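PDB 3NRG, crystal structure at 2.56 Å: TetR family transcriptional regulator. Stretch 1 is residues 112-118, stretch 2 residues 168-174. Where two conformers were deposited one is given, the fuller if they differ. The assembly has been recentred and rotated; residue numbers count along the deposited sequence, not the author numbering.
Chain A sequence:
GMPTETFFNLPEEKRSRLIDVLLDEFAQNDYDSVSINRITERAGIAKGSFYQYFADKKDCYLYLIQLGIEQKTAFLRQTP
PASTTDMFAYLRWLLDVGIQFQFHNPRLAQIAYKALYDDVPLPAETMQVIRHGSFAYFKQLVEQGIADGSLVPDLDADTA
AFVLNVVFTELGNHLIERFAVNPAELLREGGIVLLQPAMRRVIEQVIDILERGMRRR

Stretch 1 112-118: AYKALYD
Stretch 2, residues 168-174: FTELGNH

Two segments 52 or more residues apart in sequence meet here through their side chains. Residues 112-114 are the last clearly helical part of a helix that begins earlier in the chain; phi/psi stays near -65/-30 through Leu-116, shifts to -118/-43 at Tyr-117 and opens to -74/151 at Asp-118. Stretch 2 is helical throughout, kinked where the N atoms of Gly-172 and Asn-173 lack a bond to the preceding turn; Glu-170, at -104/-16, lies two residues before the first of them. In register, Tyr-113 and Thr-169 are nearest, their CA atoms 8.0 Å apart, and the contact buries 202 Å² in all.

Tyr-113 covers the most surface. Its CA-to-CB bond points toward stretch 2, and chi1 t (178°) with chi2 79° carries the ring across the gap. Asn-173, chi1 m and chi2 -38°, sets ND2 over one face of that ring, 3.5 Å from Tyr-113 CZ. At the ring's edge sits Thr-169, chi1 m, whose methyl CG2 lies 4.0 Å from Tyr-113 CE1. Thr-169 CG2 also lies 3.8 Å from Leu-116 CD1, with Leu-116 in the m, t rotamer, a small apolar patch, while Thr-169 OG1 is hydrogen-bonded elsewhere in the structure.

Glu-170 supplies the polar rule: one carboxylate, two phenols. Its CA-to-CB bond points sideways, but chi1 m, chi2 m (-71°) and chi3 -14° bring its end nearer. Tyr-113 OH donates to Glu-170 OE1 at 2.7 Å, and Tyr-117 OH donates to Glu-170 OE2, also at 2.7 Å. Each carboxylate oxygen thus accepts one short hydrogen bond. Tyr-117 reaches its oxygen from four residues further along, with chi1 m (-47°) and chi2 -79°, so two different tyrosine rotamers converge on a single acid.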

# COMPACT_ATOMS: atom_id res chain seq x y z
N ALA A 112 -3.02 4.16 2.84
CA ALA A 112 -3.81 3.20 2.06
C ALA A 112 -4.23 1.99 2.91
O ALA A 112 -5.33 1.46 2.73
CB ALA A 112 -3.02 2.74 0.84
N TYR A 113 -3.35 1.58 3.86
CA TYR A 113 -3.62 0.46 4.77
C TYR A 113 -4.73 0.80 5.75
O TYR A 113 -5.60 -0.04 6.01
CB TYR A 113 -2.33 0.06 5.52
CG TYR A 113 -2.52 -1.06 6.52
CD1 TYR A 113 -2.59 -2.39 6.12
CD2 TYR A 113 -2.55 -0.79 7.89
CE1 TYR A 113 -2.75 -3.42 7.04
CE2 TYR A 113 -2.71 -1.82 8.83
CZ TYR A 113 -2.80 -3.13 8.40
OH TYR A 113 -2.95 -4.14 9.32
N LYS A 114 -4.71 2.05 6.32
CA LYS A 114 -5.73 2.48 7.28
C LYS A 114 -7.12 2.59 6.62
O LYS A 114 -8.12 2.35 7.28
CB LYS A 114 -5.34 3.82 7.93
CG LYS A 114 -4.32 3.68 9.07
CD LYS A 114 -4.16 5.00 9.82
CE LYS A 114 -3.36 4.84 11.09
NZ LYS A 114 -3.34 6.08 11.89
N ALA A 115 -7.16 2.90 5.30
CA ALA A 115 -8.42 3.03 4.54
C ALA A 115 -9.21 1.71 4.51
O ALA A 115 -10.43 1.73 4.31
CB ALA A 115 -8.12 3.49 3.12
N LEU A 116 -8.52 0.56 4.72
CA LEU A 116 -9.15 -0.76 4.75
C LEU A 116 -10.02 -0.96 6.00
O LEU A 116 -10.95 -1.77 5.98
CB LEU A 116 -8.08 -1.87 4.73
CG LEU A 116 -7.27 -2.02 3.45
CD1 LEU A 116 -6.03 -2.83 3.70
CD2 LEU A 116 -8.10 -2.64 2.34
N TYR A 117 -9.70 -0.25 7.11
CA TYR A 117 -10.38 -0.44 8.39
C TYR A 117 -11.10 0.81 8.90
O TYR A 117 -12.21 0.70 9.42
CB TYR A 117 -9.38 -0.96 9.46
CG TYR A 117 -8.51 -2.11 8.98
CD1 TYR A 117 -9.01 -3.41 8.92
CD2 TYR A 117 -7.20 -1.90 8.56
CE1 TYR A 117 -8.23 -4.46 8.45
CE2 TYR A 117 -6.41 -2.95 8.10
CZ TYR A 117 -6.93 -4.23 8.04
OH TYR A 117 -6.15 -5.26 7.59
N ASP A 118 -10.46 1.98 8.79
CA ASP A 118 -11.00 3.23 9.31
C ASP A 118 -12.16 3.81 8.49
O ASP A 118 -12.22 3.60 7.27
CB ASP A 118 -9.87 4.27 9.49
CG ASP A 118 -8.80 3.89 10.51
OD1 ASP A 118 -8.94 2.80 11.14
OD2 ASP A 118 -7.83 4.66 10.67
N PHE A 168 -0.97 -11.17 1.86
CA PHE A 168 -0.36 -10.07 1.10
C PHE A 168 -0.53 -8.70 1.79
O PHE A 168 0.36 -7.85 1.71
CB PHE A 168 -0.93 -10.03 -0.33
CG PHE A 168 -0.24 -10.94 -1.32
CD1 PHE A 168 -0.30 -12.33 -1.17
CD2 PHE A 168 0.42 -10.43 -2.43
CE1 PHE A 168 0.33 -13.17 -2.09
CE2 PHE A 168 1.03 -11.28 -3.36
CZ PHE A 168 1.00 -12.64 -3.17
N THR A 169 -1.67 -8.49 2.45
CA THR A 169 -1.98 -7.25 3.14
C THR A 169 -1.14 -7.06 4.41
O THR A 169 -0.75 -5.94 4.72
CB THR A 169 -3.49 -7.19 3.43
OG1 THR A 169 -4.20 -7.19 2.19
CG2 THR A 169 -3.89 -5.98 4.25
N GLU A 170 -0.88 -8.17 5.14
CA GLU A 170 -0.24 -8.09 6.46
C GLU A 170 1.24 -8.47 6.53
O GLU A 170 1.87 -8.17 7.55
CB GLU A 170 -1.06 -8.88 7.49
CG GLU A 170 -2.50 -8.42 7.63
CD GLU A 170 -2.72 -7.08 8.31
OE1 GLU A 170 -1.77 -6.56 8.95
OE2 GLU A 170 -3.86 -6.57 8.24
N LEU A 171 1.79 -9.17 5.50
CA LEU A 171 3.18 -9.64 5.58
C LEU A 171 4.22 -8.54 5.83
O LEU A 171 5.05 -8.69 6.72
CB LEU A 171 3.58 -10.53 4.39
CG LEU A 171 4.94 -11.26 4.53
CD1 LEU A 171 5.01 -12.07 5.85
CD2 LEU A 171 5.23 -12.14 3.34
N GLY A 172 4.14 -7.44 5.08
CA GLY A 172 5.06 -6.31 5.21
C GLY A 172 5.17 -5.78 6.62
O GLY A 172 6.27 -5.62 7.14
N ASN A 173 4.01 -5.55 7.27
CA ASN A 173 3.96 -5.08 8.65
C ASN A 173 4.60 -6.07 9.61
O ASN A 173 5.29 -5.67 10.55
CB ASN A 173 2.51 -4.79 9.07
CG ASN A 173 1.85 -3.69 8.27
OD1 ASN A 173 2.47 -2.67 7.92
ND2 ASN A 173 0.56 -3.85 8.01
N HIS A 174 4.39 -7.38 9.36
CA HIS A 174 4.96 -8.43 10.19
C HIS A 174 6.48 -8.51 10.05
O HIS A 174 7.18 -8.69 11.05
CB HIS A 174 4.32 -9.79 9.89
CG HIS A 174 4.76 -10.87 10.82
ND1 HIS A 174 4.45 -10.82 12.18
CD2 HIS A 174 5.51 -11.96 10.58
CE1 HIS A 174 5.00 -11.90 12.70
NE2 HIS A 174 5.64 -12.62 11.78